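Local atomic coordinates of putative type VI secretion protein (Escherichia coli, PDB entry 3U66), a protein that probably serves as the cytoplasmic part of an inner-membrane-anchored component of the bacterial type VI secretion machinery, related to the DotU protein of type IVb systems. Residues I12-W17 / L128-Q133. Residues are numbered along the deposited sequence; the frame is centred on the assembly and turned at random.
Sequences IFYPGW and LCRTLQ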
ATOM      1  N   ILE A  12     -12.088  -8.107  -3.758  1.00 55.02           N
ATOM      2  CA  ILE A  12     -11.657  -8.556  -2.424  1.00 54.17           C
ATOM      3  C   ILE A  12     -11.158  -7.363  -1.579  1.00 55.72           C
ATOM      4  O   ILE A  12     -11.454  -7.295  -0.384  1.00 55.85           O
ATOM      5  CB  ILE A  12     -10.529  -9.644  -2.504  1.00 57.63           C
ATOM      6  CG1 ILE A  12     -10.694 -10.705  -3.616  1.00 58.43           C
ATOM      7  CG2 ILE A  12     -10.233 -10.276  -1.163  1.00 58.90           C
ATOM      8  CD1 ILE A  12     -11.812 -11.747  -3.491  1.00 67.97           C
ATOM      9  N   PHE A  13     -10.357  -6.466  -2.184  1.00 49.52           N
ATOM     10  CA  PHE A  13      -9.753  -5.346  -1.474  1.00 48.38           C
ATOM     11  C   PHE A  13     -10.561  -4.059  -1.430  1.00 52.89           C
ATOM     12  O   PHE A  13     -10.222  -3.191  -0.628  1.00 52.39           O
ATOM     13  CB  PHE A  13      -8.322  -5.087  -1.975  1.00 49.59           C
ATOM     14  CG  PHE A  13      -7.296  -6.136  -1.609  1.00 50.11           C
ATOM     15  CD1 PHE A  13      -6.834  -6.257  -0.302  1.00 52.13           C
ATOM     16  CD2 PHE A  13      -6.762  -6.977  -2.581  1.00 51.01           C
ATOM     17  CE1 PHE A  13      -5.879  -7.222   0.030  1.00 52.86           C
ATOM     18  CE2 PHE A  13      -5.815  -7.947  -2.247  1.00 53.11           C
ATOM     19  CZ  PHE A  13      -5.384  -8.067  -0.944  1.00 51.53           C
ATOM     20  N   TYR A  14     -11.629  -3.930  -2.259  1.00 50.28           N
ATOM     21  CA  TYR A  14     -12.487  -2.729  -2.299  1.00 49.77           C
ATOM     22  C   TYR A  14     -12.989  -2.252  -0.922  1.00 51.96           C
ATOM     23  O   TYR A  14     -12.772  -1.082  -0.613  1.00 52.17           O
ATOM     24  CB  TYR A  14     -13.653  -2.859  -3.305  1.00 50.71           C
ATOM     25  CG  TYR A  14     -13.340  -2.423  -4.716  1.00 51.60           C
ATOM     26  CD1 TYR A  14     -12.770  -1.181  -4.982  1.00 54.22           C
ATOM     27  CD2 TYR A  14     -13.724  -3.203  -5.808  1.00 51.68           C
ATOM     28  CE1 TYR A  14     -12.493  -0.769  -6.280  1.00 55.30           C
ATOM     29  CE2 TYR A  14     -13.453  -2.805  -7.114  1.00 52.25           C
ATOM     30  CZ  TYR A  14     -12.838  -1.586  -7.345  1.00 61.11           C
ATOM     31  OH  TYR A  14     -12.579  -1.181  -8.626  1.00 64.95           O
ATOM     32  N   PRO A  15     -13.601  -3.094  -0.050  1.00 47.37           N
ATOM     33  CA  PRO A  15     -14.028  -2.583   1.269  1.00 46.87           C
ATOM     34  C   PRO A  15     -12.882  -1.956   2.079  1.00 51.60           C
ATOM     35  O   PRO A  15     -13.048  -0.877   2.655  1.00 50.56           O
ATOM     36  CB  PRO A  15     -14.606  -3.827   1.961  1.00 48.01           C
ATOM     37  CG  PRO A  15     -14.959  -4.751   0.874  1.00 52.10           C
ATOM     38  CD  PRO A  15     -13.910  -4.537  -0.174  1.00 48.11           C
ATOM     39  N   GLY A  16     -11.724  -2.626   2.082  1.00 49.05           N
ATOM     40  CA  GLY A  16     -10.520  -2.179   2.772  1.00 48.39           C
ATOM     41  C   GLY A  16      -9.946  -0.920   2.165  1.00 52.51           C
ATOM     42  O   GLY A  16      -9.596   0.022   2.888  1.00 51.03           O
ATOM     43  N   TRP A  17      -9.867  -0.889   0.823  1.00 49.98           N
ATOM     44  CA  TRP A  17      -9.410   0.273   0.062  1.00 50.20           C
ATOM     45  C   TRP A  17     -10.263   1.508   0.335  1.00 54.86           C
ATOM     46  O   TRP A  17      -9.708   2.599   0.494  1.00 54.40           O
ATOM     47  CB  TRP A  17      -9.367  -0.024  -1.437  1.00 49.09           C
ATOM     48  CG  TRP A  17      -8.200  -0.866  -1.876  1.00 50.12           C
ATOM     49  CD1 TRP A  17      -7.017  -1.060  -1.215  1.00 53.27           C
ATOM     50  CD2 TRP A  17      -8.093  -1.599  -3.106  1.00 50.31           C
ATOM     51  NE1 TRP A  17      -6.198  -1.892  -1.942  1.00 52.35           N
ATOM     52  CE2 TRP A  17      -6.825  -2.221  -3.118  1.00 53.66           C
ATOM     53  CE3 TRP A  17      -8.972  -1.821  -4.184  1.00 51.49           C
ATOM     54  CZ2 TRP A  17      -6.413  -3.062  -4.158  1.00 52.84           C
ATOM     55  CZ3 TRP A  17      -8.547  -2.621  -5.234  1.00 53.11           C
ATOM     56  CH2 TRP A  17      -7.284  -3.238  -5.213  1.00 53.84           C
ATOM     57  N   LEU A 128      -0.563  -3.088  -6.291  1.00 53.65           N
ATOM     58  CA  LEU A 128       0.590  -2.231  -6.019  1.00 53.65           C
ATOM     59  C   LEU A 128       0.354  -0.798  -6.536  1.00 59.19           C
ATOM     60  O   LEU A 128       0.846   0.167  -5.937  1.00 58.70           O
ATOM     61  CB  LEU A 128       1.881  -2.836  -6.603  1.00 53.61           C
ATOM     62  CG  LEU A 128       2.380  -4.144  -5.968  1.00 58.55           C
ATOM     63  CD1 LEU A 128       3.517  -4.724  -6.757  1.00 58.98           C
ATOM     64  CD2 LEU A 128       2.798  -3.955  -4.512  1.00 60.51           C
ATOM     65  N   CYS A 129      -0.423  -0.667  -7.632  1.00 56.20           N
ATOM     66  CA  CYS A 129      -0.796   0.626  -8.202  1.00 56.49           C
ATOM     67  C   CYS A 129      -1.848   1.268  -7.314  1.00 58.75           C
ATOM     68  O   CYS A 129      -1.776   2.465  -7.028  1.00 58.14           O
ATOM     69  CB  CYS A 129      -1.297   0.473  -9.638  1.00 57.04           C
ATOM     70  SG  CYS A 129       0.014   0.173 -10.846  1.00 60.77           S
ATOM     71  N   ARG A 130      -2.817   0.461  -6.867  1.00 54.74           N
ATOM     72  CA  ARG A 130      -3.894   0.899  -5.983  1.00 54.08           C
ATOM     73  C   ARG A 130      -3.321   1.356  -4.644  1.00 57.99           C
ATOM     74  O   ARG A 130      -3.775   2.378  -4.117  1.00 57.83           O
ATOM     75  CB  ARG A 130      -4.939  -0.217  -5.803  1.00 52.03           C
ATOM     76  CG  ARG A 130      -6.392   0.241  -5.910  1.00 59.87           C
ATOM     77  CD  ARG A 130      -6.746   0.716  -7.303  1.00 67.43           C
ATOM     78  NE  ARG A 130      -8.086   0.316  -7.727  1.00 72.59           N
ATOM     79  CZ  ARG A 130      -9.067   1.159  -8.029  1.00 79.30           C
ATOM     80  NH1 ARG A 130      -8.873   2.472  -7.946  1.00 59.05           N
ATOM     81  NH2 ARG A 130     -10.250   0.703  -8.410  1.00 68.23           N
ATOM     82  N   THR A 131      -2.278   0.641  -4.136  1.00 53.85           N
ATOM     83  CA  THR A 131      -1.580   0.955  -2.888  1.00 53.74           C
ATOM     84  C   THR A 131      -0.970   2.364  -2.974  1.00 57.75           C
ATOM     85  O   THR A 131      -1.127   3.152  -2.046  1.00 56.99           O
ATOM     86  CB  THR A 131      -0.570  -0.160  -2.548  1.00 61.42           C
ATOM     87  OG1 THR A 131      -1.274  -1.395  -2.385  1.00 61.30           O
ATOM     88  CG2 THR A 131       0.247   0.133  -1.299  1.00 58.33           C
ATOM     89  N   LEU A 132      -0.325   2.681  -4.109  1.00 55.32           N
ATOM     90  CA  LEU A 132       0.296   3.985  -4.356  1.00 55.40           C
ATOM     91  C   LEU A 132      -0.719   5.085  -4.627  1.00 61.54           C
ATOM     92  O   LEU A 132      -0.476   6.228  -4.237  1.00 62.32           O
ATOM     93  CB  LEU A 132       1.333   3.928  -5.494  1.00 54.96           C
ATOM     94  CG  LEU A 132       2.555   3.013  -5.318  1.00 58.71           C
ATOM     95  CD1 LEU A 132       3.525   3.202  -6.439  1.00 58.26           C
ATOM     96  CD2 LEU A 132       3.256   3.237  -3.996  1.00 60.40           C
ATOM     97  N   GLN A 133      -1.844   4.747  -5.295  1.00 57.98           N
ATOM     98  CA  GLN A 133      -2.935   5.672  -5.608  1.00 57.27           C
ATOM     99  C   GLN A 133      -3.610   6.148  -4.327  1.00 60.98           C
ATOM    100  O   GLN A 133      -3.955   7.320  -4.238  1.00 61.39           O
ATOM    101  CB  GLN A 133      -3.967   4.995  -6.531  1.00 58.38           C
ATOM    102  CG  GLN A 133      -5.129   5.901  -6.959  1.00 61.06           C
ATOM    103  CD  GLN A 133      -6.362   5.172  -7.434  1.00 74.23           C
ATOM    104  OE1 GLN A 133      -6.446   3.943  -7.435  1.00 72.01           O
ATOM    105  NE2 GLN A 133      -7.365   5.927  -7.825  1.00 64.16           N
TER
HETATM  106  O   HOH W   1      -3.421  -2.428  -1.036  1.00 38.63           O
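Trp17 and Arg130 make most of the contact, the aliphatic root of the arginine lying over one face of the indole. Arg130 CG stands 3.4 Å from the centroid of the six-membered ring of Trp17, 3° off its normal, a CH-pi contact, and Arg130 CB reaches Trp17 CZ2 at 3.6 Å. The other face rests on Phe13 CB of its own helix. With its CG beside the backbone N and anti to the carbonyl carbon (chi1 -76°), Trp17 turns this flat surface to the facing helix.

Past the methylenes the arginine chain bends at chi2 and chi3, and the guanidinium makes polar bonds. Arg130 NE forms its strongest polar link, a salt bridge to Glu10, a turn before Tyr14 on helix 7-24. Arg130 NH1 gives a straighter bond to Gln133 OE1 (2.9 Å), in the carbonyl plane and on a lone pair, and these two probably hold the guanidinium's rotation. Arg130 NH2 donates a weak, bent bond to Tyr14 OH (3.0 Å), the tyrosine ring and guanidinium planes 77° apart. At the indole edge a water bridges Trp17 NE1 and Thr131 OG1. A leucine in place of Trp17 would probably leave that water without its indole donor and the arginine methylenes without their flat support.

The contact joins helices 7-24 and 122-133 within the all-helical DotU-family domain; helix 57-76 packs against both, through Phe13 and Thr131.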